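PDB 5JP6: putative polysaccharide deacetylase from Bdellovibrio bacteriovorus HD100, which probably acts as a zinc-dependent carbohydrate esterase of family 4 that removes acetyl groups from peptidoglycan during predation. Local coordinates for residues F290-T296 with S373-K377; V166-V172 with Q327-I331; E304-W308 with F334-Q338; A190-V194 with M345-L349. The protein carries 1 engineered substitution. Residue numbers count along the deposited sequence, not the author numbering.

Contact 1 of 4, residues F290-T296 with S373-K377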
loop_
_atom_site.group_PDB
_atom_site.type_symbol
_atom_site.label_atom_id
_atom_site.label_comp_id
_atom_site.label_asym_id
_atom_site.label_seq_id
_atom_site.Cartn_x
_atom_site.Cartn_y
_atom_site.Cartn_z
ATOM N N PHE A 290 4.490 -5.474 23.899
ATOM C CA PHE A 290 3.988 -4.102 23.976
ATOM C C PHE A 290 2.599 -3.969 23.333
ATOM O O PHE A 290 1.676 -3.372 23.920
ATOM C CB PHE A 290 4.993 -3.202 23.270
ATOM C CG PHE A 290 4.540 -1.789 23.036
ATOM C CD1 PHE A 290 4.427 -0.891 24.063
ATOM C CD2 PHE A 290 4.294 -1.352 21.756
ATOM C CE1 PHE A 290 4.097 0.429 23.806
ATOM C CE2 PHE A 290 3.920 -0.062 21.496
ATOM C CZ PHE A 290 3.828 0.838 22.522
ATOM N N LEU A 291 2.436 -4.523 22.126
ATOM C CA LEU A 291 1.125 -4.421 21.459
ATOM C C LEU A 291 -0.010 -5.039 22.279
ATOM O O LEU A 291 -1.115 -4.493 22.333
ATOM C CB LEU A 291 1.155 -5.053 20.065
ATOM C CG LEU A 291 1.966 -4.328 19.005
ATOM C CD1 LEU A 291 1.956 -5.149 17.727
ATOM C CD2 LEU A 291 1.411 -2.928 18.752
ATOM N N LYS A 292 0.278 -6.187 22.907
ATOM C CA LYS A 292 -0.730 -6.845 23.717
ATOM C C LYS A 292 -1.084 -5.994 24.935
ATOM O O LYS A 292 -2.258 -5.799 25.228
ATOM C CB LYS A 292 -0.302 -8.243 24.141
ATOM C CG LYS A 292 -0.029 -9.192 22.979
ATOM C CD LYS A 292 0.440 -10.535 23.483
ATOM C CE LYS A 292 -0.501 -11.223 24.398
ATOM N NZ LYS A 292 -1.839 -11.407 23.780
ATOM N N THR A 293 -0.073 -5.456 25.608
ATOM C CA THR A 293 -0.308 -4.539 26.727
ATOM C C THR A 293 -1.164 -3.345 26.280
ATOM O O THR A 293 -2.067 -2.886 27.008
ATOM C CB THR A 293 1.014 -4.118 27.353
ATOM O OG1 THR A 293 1.628 -5.278 27.914
ATOM C CG2 THR A 293 0.816 -3.054 28.464
ATOM N N LYS A 294 -0.913 -2.886 25.059
ATOM C CA LYS A 294 -1.641 -1.755 24.492
ATOM C C LYS A 294 -2.896 -2.151 23.737
ATOM O O LYS A 294 -3.453 -1.332 23.020
ATOM C CB LYS A 294 -0.699 -0.913 23.622
ATOM C CG LYS A 294 0.504 -0.365 24.387
ATOM C CD LYS A 294 0.109 0.570 25.508
ATOM C CE LYS A 294 1.308 1.067 26.293
ATOM N NZ LYS A 294 0.895 1.951 27.424
ATOM N N SER A 295 -3.381 -3.368 23.950
ATOM C CA SER A 295 -4.705 -3.797 23.482
ATOM C C SER A 295 -4.881 -3.530 21.979
ATOM O O SER A 295 -5.922 -3.065 21.521
ATOM C CB SER A 295 -5.815 -3.116 24.302
ATOM O OG SER A 295 -5.701 -3.406 25.689
ATOM N N THR A 296 -3.838 -3.886 21.220
ATOM C CA THR A 296 -3.829 -3.659 19.799
ATOM C C THR A 296 -3.436 -4.952 19.094
ATOM O O THR A 296 -2.414 -5.572 19.439
ATOM C CB THR A 296 -2.848 -2.519 19.416
ATOM O OG1 THR A 296 -3.242 -1.306 20.099
ATOM C CG2 THR A 296 -2.809 -2.264 17.960
ATOM N N SER A 373 -7.852 4.123 21.951
ATOM C CA SER A 373 -6.578 3.471 21.699
ATOM C C SER A 373 -5.545 3.831 22.782
ATOM O O SER A 373 -5.314 5.002 23.082
ATOM C CB SER A 373 -5.987 3.915 20.373
ATOM O OG SER A 373 -4.703 3.331 20.177
ATOM N N LYS A 374 -4.884 2.789 23.290
ATOM C CA LYS A 374 -3.767 2.976 24.227
ATOM C C LYS A 374 -2.477 3.491 23.561
ATOM O O LYS A 374 -1.486 3.740 24.258
ATOM C CB LYS A 374 -3.525 1.696 25.014
ATOM C CG LYS A 374 -4.688 1.333 25.919
ATOM C CD LYS A 374 -4.481 -0.030 26.575
ATOM C CE LYS A 374 -5.561 -0.359 27.536
ATOM N NZ LYS A 374 -5.385 -1.707 28.075
ATOM N N LEU A 375 -2.517 3.634 22.229
ATOM C CA LEU A 375 -1.396 4.138 21.456
ATOM C C LEU A 375 -1.512 5.626 21.143
ATOM O O LEU A 375 -0.614 6.192 20.540
ATOM C CB LEU A 375 -1.254 3.341 20.153
ATOM C CG LEU A 375 -0.932 1.874 20.304
ATOM C CD1 LEU A 375 -0.968 1.156 18.976
ATOM C CD2 LEU A 375 0.436 1.665 20.980
ATOM N N VAL A 376 -2.633 6.243 21.521
ATOM C CA VAL A 376 -2.831 7.632 21.188
ATOM C C VAL A 376 -3.008 8.506 22.425
ATOM O O VAL A 376 -3.475 8.032 23.472
ATOM C CB VAL A 376 -4.001 7.866 20.231
ATOM C CG1 VAL A 376 -3.957 6.955 19.009
ATOM C CG2 VAL A 376 -5.292 7.811 20.916
ATOM N N LYS A 377 -2.648 9.787 22.270
ATOM C CA LYS A 377 -2.900 10.841 23.247
ATOM C C LYS A 377 -4.151 11.615 22.819
ATOM O O LYS A 377 -4.278 12.046 21.660
ATOM C CB LYS A 377 -1.739 11.799 23.261
ATOM C CG LYS A 377 -0.440 11.208 23.680
ATOM C CD LYS A 377 0.656 12.291 23.789
ATOM C CE LYS A 377 0.439 13.273 24.933
ATOM N NZ LYS A 377 1.672 14.065 25.243
HETATM O O HOH W 1 -2.824 -1.838 29.302
HETATM O O HOH W 2 -5.717 0.229 22.383
HETATM O O HOH W 3 -5.057 0.785 19.284
#

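Contact 2 of 4, residues V166-V172 with Q327-I331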
loop_
_atom_site.group_PDB
_atom_site.type_symbol
_atom_site.label_atom_id
_atom_site.label_comp_id
_atom_site.label_asym_id
_atom_site.label_seq_id
_atom_site.Cartn_x
_atom_site.Cartn_y
_atom_site.Cartn_z
ATOM N N VAL A 166 -10.359 -17.185 9.927
ATOM C CA VAL A 166 -11.471 -17.208 8.998
ATOM C C VAL A 166 -11.738 -18.630 8.469
ATOM O O VAL A 166 -10.911 -19.546 8.630
ATOM C CB VAL A 166 -11.278 -16.232 7.824
ATOM C CG1 VAL A 166 -11.129 -14.800 8.341
ATOM C CG2 VAL A 166 -10.096 -16.628 6.969
ATOM N N ALA A 167 -12.901 -18.804 7.838
ATOM C CA ALA A 167 -13.332 -20.111 7.300
ATOM C C ALA A 167 -12.669 -20.413 5.949
ATOM O O ALA A 167 -12.087 -19.511 5.312
ATOM C CB ALA A 167 -14.849 -20.171 7.191
ATOM N N ARG A 168 -12.802 -21.662 5.487
ATOM C CA ARG A 168 -12.350 -22.007 4.144
ATOM C C ARG A 168 -13.041 -21.056 3.138
ATOM O O ARG A 168 -14.241 -20.707 3.274
ATOM C CB ARG A 168 -12.610 -23.478 3.794
ATOM C CG ARG A 168 -14.075 -23.875 3.689
ATOM C CD ARG A 168 -14.264 -25.350 3.247
ATOM N NE ARG A 168 -13.655 -25.647 1.941
ATOM C CZ ARG A 168 -14.225 -25.429 0.752
ATOM N NH1 ARG A 168 -15.447 -24.899 0.665
ATOM N NH2 ARG A 168 -13.565 -25.739 -0.362
ATOM N N LYS A 169 -12.245 -20.631 2.160
ATOM C CA LYS A 169 -12.669 -19.776 1.051
ATOM C C LYS A 169 -13.095 -18.375 1.482
ATOM O O LYS A 169 -13.790 -17.663 0.760
ATOM C CB LYS A 169 -13.685 -20.464 0.138
ATOM C CG LYS A 169 -13.102 -21.771 -0.407
ATOM C CD LYS A 169 -13.841 -22.322 -1.571
ATOM C CE LYS A 169 -13.332 -21.702 -2.841
ATOM N NZ LYS A 169 -13.953 -22.391 -3.996
ATOM N N GLU A 170 -12.601 -17.974 2.646
ATOM C CA GLU A 170 -12.727 -16.584 3.098
ATOM C C GLU A 170 -11.370 -15.908 3.026
ATOM O O GLU A 170 -10.369 -16.470 3.490
ATOM C CB GLU A 170 -13.293 -16.519 4.512
ATOM C CG GLU A 170 -14.738 -16.964 4.615
ATOM C CD GLU A 170 -15.350 -16.826 5.996
ATOM O OE1 GLU A 170 -14.600 -16.716 7.007
ATOM O OE2 GLU A 170 -16.597 -16.808 6.059
ATOM N N VAL A 171 -11.358 -14.676 2.489
ATOM C CA VAL A 171 -10.147 -13.873 2.452
ATOM C C VAL A 171 -10.410 -12.481 3.006
ATOM O O VAL A 171 -11.500 -11.914 2.857
ATOM C CB VAL A 171 -9.515 -13.793 1.062
ATOM C CG1 VAL A 171 -9.083 -15.162 0.580
ATOM C CG2 VAL A 171 -10.466 -13.159 0.059
ATOM N N VAL A 172 -9.399 -11.971 3.694
ATOM C CA VAL A 172 -9.412 -10.630 4.266
ATOM C C VAL A 172 -8.456 -9.796 3.429
ATOM O O VAL A 172 -7.294 -10.145 3.269
ATOM C CB VAL A 172 -8.933 -10.631 5.733
ATOM C CG1 VAL A 172 -9.008 -9.250 6.356
ATOM C CG2 VAL A 172 -9.693 -11.610 6.575
ATOM N N GLN A 327 -3.298 -21.152 -0.605
ATOM C CA GLN A 327 -3.594 -21.016 0.813
ATOM C C GLN A 327 -5.017 -21.425 1.167
ATOM O O GLN A 327 -5.257 -21.924 2.271
ATOM C CB GLN A 327 -3.344 -19.575 1.275
ATOM C CG GLN A 327 -1.897 -19.187 1.260
ATOM C CD GLN A 327 -1.100 -19.945 2.299
ATOM O OE1 GLN A 327 -1.478 -19.999 3.474
ATOM N NE2 GLN A 327 -0.036 -20.569 1.873
ATOM N N GLY A 328 -5.966 -21.130 0.277
ATOM C CA GLY A 328 -7.371 -21.479 0.467
ATOM C C GLY A 328 -8.208 -20.514 1.276
ATOM O O GLY A 328 -9.441 -20.536 1.203
ATOM N N ARG A 329 -7.536 -19.730 2.124
ATOM C CA ARG A 329 -8.183 -18.748 2.993
ATOM C C ARG A 329 -7.100 -17.870 3.607
ATOM O O ARG A 329 -5.910 -18.219 3.590
ATOM C CB ARG A 329 -8.954 -19.437 4.135
ATOM C CG ARG A 329 -8.033 -19.901 5.257
ATOM C CD ARG A 329 -8.823 -20.626 6.320
ATOM N NE ARG A 329 -9.146 -21.984 5.948
ATOM C CZ ARG A 329 -9.880 -22.792 6.710
ATOM N NH1 ARG A 329 -10.392 -22.354 7.851
ATOM N NH2 ARG A 329 -10.108 -24.024 6.320
ATOM N N GLY A 330 -7.512 -16.744 4.171
ATOM C CA GLY A 330 -6.605 -15.971 5.013
ATOM C C GLY A 330 -6.557 -14.520 4.668
ATOM O O GLY A 330 -7.558 -13.954 4.261
ATOM N N ILE A 331 -5.403 -13.919 4.946
ATOM C CA ILE A 331 -5.203 -12.482 4.895
ATOM C C ILE A 331 -4.280 -12.162 3.739
ATOM O O ILE A 331 -3.164 -12.688 3.660
ATOM C CB ILE A 331 -4.635 -11.934 6.213
ATOM C CG1 ILE A 331 -5.633 -12.144 7.350
ATOM C CG2 ILE A 331 -4.256 -10.458 6.083
ATOM C CD1 ILE A 331 -5.118 -11.765 8.718
#

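Contact 3 of 4, residues E304-W308 with F334-Q338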
loop_
_atom_site.group_PDB
_atom_site.type_symbol
_atom_site.label_atom_id
_atom_site.label_comp_id
_atom_site.label_asym_id
_atom_site.label_seq_id
_atom_site.Cartn_x
_atom_site.Cartn_y
_atom_site.Cartn_z
ATOM N N GLU A 304 0.394 -13.594 -0.192
ATOM C CA GLU A 304 1.204 -12.521 -0.789
ATOM C C GLU A 304 0.678 -12.150 -2.177
ATOM O O GLU A 304 0.316 -13.004 -2.960
ATOM C CB GLU A 304 2.666 -12.923 -0.840
ATOM C CG GLU A 304 3.256 -12.634 0.543
ATOM C CD GLU A 304 4.432 -13.440 0.940
ATOM O OE1 GLU A 304 4.909 -14.282 0.144
ATOM O OE2 GLU A 304 4.874 -13.209 2.087
ATOM N N SER A 305 0.643 -10.847 -2.446
ATOM C CA SER A 305 0.407 -10.347 -3.775
ATOM C C SER A 305 1.670 -10.112 -4.548
ATOM O O SER A 305 1.633 -10.102 -5.794
ATOM C CB SER A 305 -0.410 -9.054 -3.741
ATOM O OG SER A 305 0.329 -7.995 -3.166
ATOM N N ASP A 306 2.779 -9.889 -3.830
ATOM C CA ASP A 306 4.015 -9.429 -4.472
ATOM C C ASP A 306 3.779 -8.154 -5.314
ATOM O O ASP A 306 4.479 -7.927 -6.295
ATOM C CB ASP A 306 4.617 -10.537 -5.343
ATOM C CG ASP A 306 5.152 -11.690 -4.547
ATOM O OD1 ASP A 306 5.452 -11.537 -3.365
ATOM O OD2 ASP A 306 5.365 -12.744 -5.203
ATOM N N ASP A 307 2.812 -7.299 -4.905
ATOM C CA ASP A 307 2.479 -6.126 -5.722
ATOM C C ASP A 307 3.590 -5.063 -5.710
ATOM O O ASP A 307 3.518 -4.115 -6.499
ATOM C CB ASP A 307 1.099 -5.550 -5.412
ATOM C CG ASP A 307 0.999 -4.930 -4.047
ATOM O OD1 ASP A 307 1.955 -4.989 -3.225
ATOM O OD2 ASP A 307 -0.062 -4.363 -3.728
ATOM N N TRP A 308 4.600 -5.218 -4.845
ATOM C CA TRP A 308 5.810 -4.357 -4.815
ATOM C C TRP A 308 6.693 -4.583 -6.051
ATOM O O TRP A 308 7.553 -3.748 -6.360
ATOM C CB TRP A 308 6.613 -4.629 -3.531
ATOM C CG TRP A 308 7.000 -6.070 -3.339
ATOM C CD1 TRP A 308 6.320 -7.016 -2.630
ATOM C CD2 TRP A 308 8.166 -6.730 -3.877
ATOM N NE1 TRP A 308 6.973 -8.214 -2.706
ATOM C CE2 TRP A 308 8.097 -8.075 -3.472
ATOM C CE3 TRP A 308 9.228 -6.324 -4.692
ATOM C CZ2 TRP A 308 9.074 -9.000 -3.809
ATOM C CZ3 TRP A 308 10.186 -7.265 -5.039
ATOM C CH2 TRP A 308 10.105 -8.572 -4.588
ATOM N N PHE A 334 -1.808 -6.337 0.204
ATOM C CA PHE A 334 -1.756 -5.401 -0.949
ATOM C C PHE A 334 -1.172 -4.090 -0.353
ATOM O O PHE A 334 -1.157 -3.857 0.864
ATOM C CB PHE A 334 -3.121 -5.113 -1.560
ATOM C CG PHE A 334 -3.694 -6.218 -2.430
ATOM C CD1 PHE A 334 -3.048 -6.633 -3.628
ATOM C CD2 PHE A 334 -4.908 -6.788 -2.098
ATOM C CE1 PHE A 334 -3.641 -7.580 -4.422
ATOM C CE2 PHE A 334 -5.508 -7.719 -2.928
ATOM C CZ PHE A 334 -4.855 -8.124 -4.055
ATOM N N HIS A 335 -0.801 -3.202 -1.269
ATOM C CA HIS A 335 -0.460 -1.808 -0.947
ATOM C C HIS A 335 -1.329 -0.885 -1.786
ATOM O O HIS A 335 -1.274 -0.950 -3.016
ATOM C CB HIS A 335 1.018 -1.557 -1.217
ATOM C CG HIS A 335 1.935 -2.396 -0.384
ATOM N ND1 HIS A 335 2.212 -3.710 -0.709
ATOM C CD2 HIS A 335 2.548 -2.152 0.807
ATOM C CE1 HIS A 335 2.983 -4.220 0.245
ATOM N NE2 HIS A 335 3.194 -3.293 1.162
ATOM N N ASP A 336 -2.114 -0.012 -1.140
ATOM C CA ASP A 336 -3.015 0.869 -1.907
ATOM C C ASP A 336 -2.192 2.035 -2.522
ATOM O O ASP A 336 -2.724 2.780 -3.342
ATOM C CB ASP A 336 -4.265 1.351 -1.150
ATOM C CG ASP A 336 -3.959 2.023 0.157
ATOM O OD1 ASP A 336 -3.118 1.471 0.908
ATOM O OD2 ASP A 336 -4.555 3.091 0.463
ATOM N N ILE A 337 -0.912 2.147 -2.194
ATOM C CA ILE A 337 -0.002 3.088 -2.868
ATOM C C ILE A 337 0.625 2.522 -4.148
ATOM O O ILE A 337 1.383 3.215 -4.837
ATOM C CB ILE A 337 1.102 3.610 -1.909
ATOM C CG1 ILE A 337 2.005 2.484 -1.427
ATOM C CG2 ILE A 337 0.474 4.326 -0.720
ATOM C CD1 ILE A 337 3.291 2.944 -0.823
ATOM N N GLN A 338 0.279 1.274 -4.487
ATOM C CA GLN A 338 0.791 0.637 -5.690
ATOM C C GLN A 338 -0.271 0.813 -6.805
ATOM O O GLN A 338 -1.360 0.238 -6.742
ATOM C CB GLN A 338 1.044 -0.850 -5.460
ATOM C CG GLN A 338 1.830 -1.513 -6.589
ATOM C CD GLN A 338 3.295 -1.026 -6.616
ATOM O OE1 GLN A 338 4.061 -1.105 -5.625
ATOM N NE2 GLN A 338 3.662 -0.463 -7.713
HETATM O O HOH W 4 3.575 -2.457 -3.302
HETATM O O HOH W 5 7.045 -1.149 -6.080
#

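Contact 4 of 4, residues A190-V194 with M345-L349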
loop_
_atom_site.group_PDB
_atom_site.type_symbol
_atom_site.label_atom_id
_atom_site.label_comp_id
_atom_site.label_asym_id
_atom_site.label_seq_id
_atom_site.Cartn_x
_atom_site.Cartn_y
_atom_site.Cartn_z
ATOM N N ALA A 190 -13.684 0.320 -6.353
ATOM C CA ALA A 190 -13.752 -1.105 -6.726
ATOM C C ALA A 190 -14.386 -1.933 -5.603
ATOM O O ALA A 190 -15.247 -2.785 -5.840
ATOM C CB ALA A 190 -12.374 -1.632 -7.068
ATOM N N LEU A 191 -13.973 -1.667 -4.378
ATOM C CA LEU A 191 -14.524 -2.376 -3.230
ATOM C C LEU A 191 -16.004 -2.112 -3.078
ATOM O O LEU A 191 -16.803 -3.032 -2.851
ATOM C CB LEU A 191 -13.766 -2.002 -1.956
ATOM C CG LEU A 191 -12.305 -2.434 -1.874
ATOM C CD1 LEU A 191 -11.604 -1.745 -0.714
ATOM C CD2 LEU A 191 -12.156 -3.938 -1.716
ATOM N N LYS A 192 -16.371 -0.840 -3.156
ATOM C CA LYS A 192 -17.739 -0.439 -2.905
ATOM C C LYS A 192 -18.708 -1.052 -3.923
ATOM O O LYS A 192 -19.839 -1.439 -3.564
ATOM C CB LYS A 192 -17.887 1.077 -2.854
ATOM C CG LYS A 192 -19.285 1.537 -2.456
ATOM C CD LYS A 192 -19.349 3.051 -2.308
ATOM C CE LYS A 192 -20.782 3.456 -1.986
ATOM N NZ LYS A 192 -21.041 4.919 -2.074
ATOM N N GLU A 193 -18.290 -1.109 -5.196
ATOM C CA GLU A 193 -19.132 -1.651 -6.279
ATOM C C GLU A 193 -19.640 -3.056 -5.987
ATOM O O GLU A 193 -20.721 -3.442 -6.484
ATOM C CB GLU A 193 -18.309 -1.795 -7.618
ATOM C CG GLU A 193 -18.073 -0.548 -8.303
ATOM C CD GLU A 193 -17.157 -0.689 -9.517
ATOM O OE1 GLU A 193 -16.279 -1.623 -9.725
ATOM O OE2 GLU A 193 -17.285 0.249 -10.236
ATOM N N VAL A 194 -18.833 -3.821 -5.245
ATOM C CA VAL A 194 -19.148 -5.222 -4.974
ATOM C C VAL A 194 -19.399 -5.499 -3.476
ATOM O O VAL A 194 -19.419 -6.661 -3.036
ATOM C CB VAL A 194 -18.061 -6.150 -5.562
ATOM C CG1 VAL A 194 -17.977 -5.979 -7.071
ATOM C CG2 VAL A 194 -16.699 -5.930 -4.883
ATOM N N MET A 345 -7.789 -4.127 -9.385
ATOM C CA MET A 345 -8.668 -4.469 -8.271
ATOM C C MET A 345 -10.058 -4.963 -8.725
ATOM O O MET A 345 -10.544 -5.996 -8.220
ATOM C CB MET A 345 -8.745 -3.337 -7.254
ATOM C CG MET A 345 -9.430 -3.725 -5.937
ATOM S SD MET A 345 -8.686 -5.158 -5.094
ATOM C CE MET A 345 -6.970 -4.675 -4.956
ATOM N N PRO A 346 -10.707 -4.261 -9.690
ATOM C CA PRO A 346 -12.004 -4.824 -10.123
ATOM C C PRO A 346 -11.902 -6.252 -10.667
ATOM O O PRO A 346 -12.725 -7.106 -10.349
ATOM C CB PRO A 346 -12.453 -3.840 -11.207
ATOM C CG PRO A 346 -11.802 -2.548 -10.810
ATOM C CD PRO A 346 -10.443 -2.919 -10.275
ATOM N N GLN A 347 -10.844 -6.512 -11.415
ATOM C CA GLN A 347 -10.642 -7.803 -12.016
ATOM C C GLN A 347 -10.375 -8.876 -10.908
ATOM O O GLN A 347 -10.890 -10.019 -10.943
ATOM C CB GLN A 347 -9.496 -7.743 -13.005
ATOM C CG GLN A 347 -9.332 -9.042 -13.781
ATOM C CD GLN A 347 -10.253 -9.125 -15.001
ATOM O OE1 GLN A 347 -10.138 -8.316 -15.884
ATOM N NE2 GLN A 347 -11.194 -10.044 -15.009
ATOM N N PHE A 348 -9.583 -8.498 -9.915
ATOM C CA PHE A 348 -9.263 -9.368 -8.793
ATOM C C PHE A 348 -10.522 -9.757 -8.037
ATOM O O PHE A 348 -10.732 -10.916 -7.707
ATOM C CB PHE A 348 -8.259 -8.686 -7.858
ATOM C CG PHE A 348 -7.993 -9.447 -6.598
ATOM C CD1 PHE A 348 -7.276 -10.616 -6.623
ATOM C CD2 PHE A 348 -8.496 -9.018 -5.369
ATOM C CE1 PHE A 348 -7.010 -11.322 -5.457
ATOM C CE2 PHE A 348 -8.262 -9.744 -4.221
ATOM C CZ PHE A 348 -7.516 -10.883 -4.266
ATOM N N LEU A 349 -11.342 -8.756 -7.735
ATOM C CA LEU A 349 -12.573 -8.995 -7.026
ATOM C C LEU A 349 -13.520 -9.924 -7.802
ATOM O O LEU A 349 -14.142 -10.799 -7.215
ATOM C CB LEU A 349 -13.220 -7.667 -6.656
ATOM C CG LEU A 349 -12.422 -6.777 -5.678
ATOM C CD1 LEU A 349 -12.985 -5.361 -5.631
ATOM C CD2 LEU A 349 -12.347 -7.416 -4.314
#

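Contact 1 of 4, residues F290-T296 with S373-K377
K374, L375 and K294 supply most of the 316 Å² buried where the end of helix 285-293 meets the tail that follows strand 358-364. The helix ends in a Schellman motif: T296 N bonds to L291 O (3.0 Å) and S295 N to K292 O (3.0 Å), with S295 at positive phi. The tail answers with a type I turn from S373 to V376, whose first residue forms an ST turn (L375 N to S373 OG, 3.0 Å). K374, the most covered residue, stretches in nearly all-trans form along the helix end. Its NZ donates to S295 OG at 2.9 Å, a hydroxyl also bonded to S156 O, and reaches T293 O through water 1 (2.6 Å from T293 O, 2.8 Å from K374 NZ). Water 2 links K374 N to K294 O, 2.8 Å from each. K294 lies beside this chain, its CD 3.8 Å from K374 CB. L375 provides the apolar part: CD2 is 3.8 Å from F290 CZ and 3.9 Å from K294 CB, and H262 of helix 251-269 also touches this leucine. Separately, L375 CD1 makes a van der Waals contact with the hydroxyl T296 OG1 (3.5 Å). With one direct hydrogen bond, further water bridges and a small apolar patch, the chemistry is that of a hydrated, partly buried surface, in which a lysine ammonium group sits by the carbonyl end of a helix.

Contact 2 of 4, residues V166-V172 with Q327-I331
Two short backbone hydrogen bonds set the register: V172 N donates to G330 O (2.8 Å, 160°) and G330 N to E170 O (2.9 Å, 159°). G330 thus bonds to the residues flanking V171, the pattern of a parallel bridge. Just before the strands, K169 N donates to G328 O (3.0 Å) at a less linear 140°. R329 NH1 donates to V166 O (3.0 Å, 151°), and one face of the guanidinium covers the A167-R168 peptide, R329 CZ lying 3.4 Å from R168 N in a stacking contact without a hydrogen bond. That peptide belongs to a type II turn from A167 to E170, closed by E170 N to A167 O (3.1 Å). G330 adopts phi/psi of 131/-151, where a CB would collide with the preceding carbonyl oxygen. V171 CA makes a CA-H...O contact with G330 O (3.2 Å). Apolar packing is modest, V172 CB to I331 CG1 at 4.0 Å; V166 CG2 rests on the backbone at G330 N (3.8 Å) and lies 4.2 Å from R329 CB. In the parallel sheet of this NodB-homology fold, strand 170-176 also pairs with strand 358-364 through V171, whereas N302, just before strand 303-304, bonds through its side chain to I331 N and R329 O, and helix 313-327 ends at Q327 to feed strand 330-335.

Contact 3 of 4, residues E304-W308 with F334-Q338
A His-carboxylate pair, H335 with D307, joins the loop after strand 303-304 to the end region of strand 330-335, beside the zinc site of the NodB-homology fold. Direct hydrogen bonds come first: D307 OD1 accepts from H335 ND1 (2.8 Å, 158°) and D307 OD2 from H335 N (2.8 Å, 157°), so one carboxylate holds both the ring and the backbone of the histidine. D307 OD2 has a further partner in T341 OG1. H335 NE2 bonds to the hydroxyl of the zinc ligand Y280, which ties the pair to the metal site; the H335 side chain lies about 4 Å from the zinc at nearest atoms. Within the 304-308 segment, an ST turn, D307 N to S305 OG (3.1 Å), sets the D307 backbone, and the same hydroxyl bonds to L333 O. Packing is supplied by F334: its CD1 is 3.6 Å from S305 CB, and D307 OD2 lies near the plane of the ring at its edge, 3.8 Å from CD1. V320 of helix 313-327 touches both S305 and F334. Water forms the last group, bridging to Q338, the N-cap residue of helix 339-354. Water 5 donates to W308 O (2.7 Å) and Q338 OE1 (3.0 Å); water 4 donates to D307 OD1 at 3.0 Å and Q338 OE1 at 2.7 Å.

Contact 4 of 4, residues A190-V194 with M345-L349
Helix-on-helix packing over a parallel sheet, as in the beta-alpha units of the NodB-homology fold, brings the end of helix 183-193 against the middle of helix 339-354. The fit is reciprocal. A190 is the small bump on one helix: its CB points into a hollow lined by M345, P346 and L349, with CB 3.8 Å from M345 CG, 3.9 Å from P346 CG and 4.0 Å from L349 CD1. The small methyl lets the backbones come close, A190 CA and P346 CA being 5.3 Å apart. In the other direction L349, with the most area covered (68 Å²), fills a hollow between A190, L191 and V194, its CD1 lying 4.2 Å from L191 CD2 and 3.8 Å from V194 CG2. The backbones are wider apart here, V194 CA standing 7.9 Å from L349 CA, and the longer leucine spans the gap. The proline ring is itself part of the hollow around A190; it comes with a kink, since neither P346 N nor Q347 N bonds to the preceding turn. On the sheet side of the pair, L173 of strand 170-176 meets both L191 and L349, while F175 of that strand meets M345, so the interface continues into the sheet. All six touching residues are buried, and together the segments cover 245 Å². The tightest approach is between a leucine methyl and a helix carbonyl: L349 CD1 to A190 O, 3.4 Å.

In the fold
Contacts 2, 3 and 4 share one region of the fold. Strand 330-335 enters through contact 2 and ends in contact 3, with centres 18 Å apart, then continues into helix 339-354 of contact 4. Contacts 3 and 4 touch directly: F334 CE2 lies 3.7 Å from F348 CE2 and 3.9 Å from M345 CE. Contact 3 is beside the zinc, whereas the I331 side chain of contact 2 is about 13 Å from it and the M345 side chain of contact 4 is about 12 Å from that of D176, a zinc-binding residue of this protein though not a ligand in this model. Contact 1 stands apart, about 13, 17 and 21 Å from contacts 2, 3 and 4 between nearest atoms; its S295 side chain lies about 7 Å from a bound magnesium.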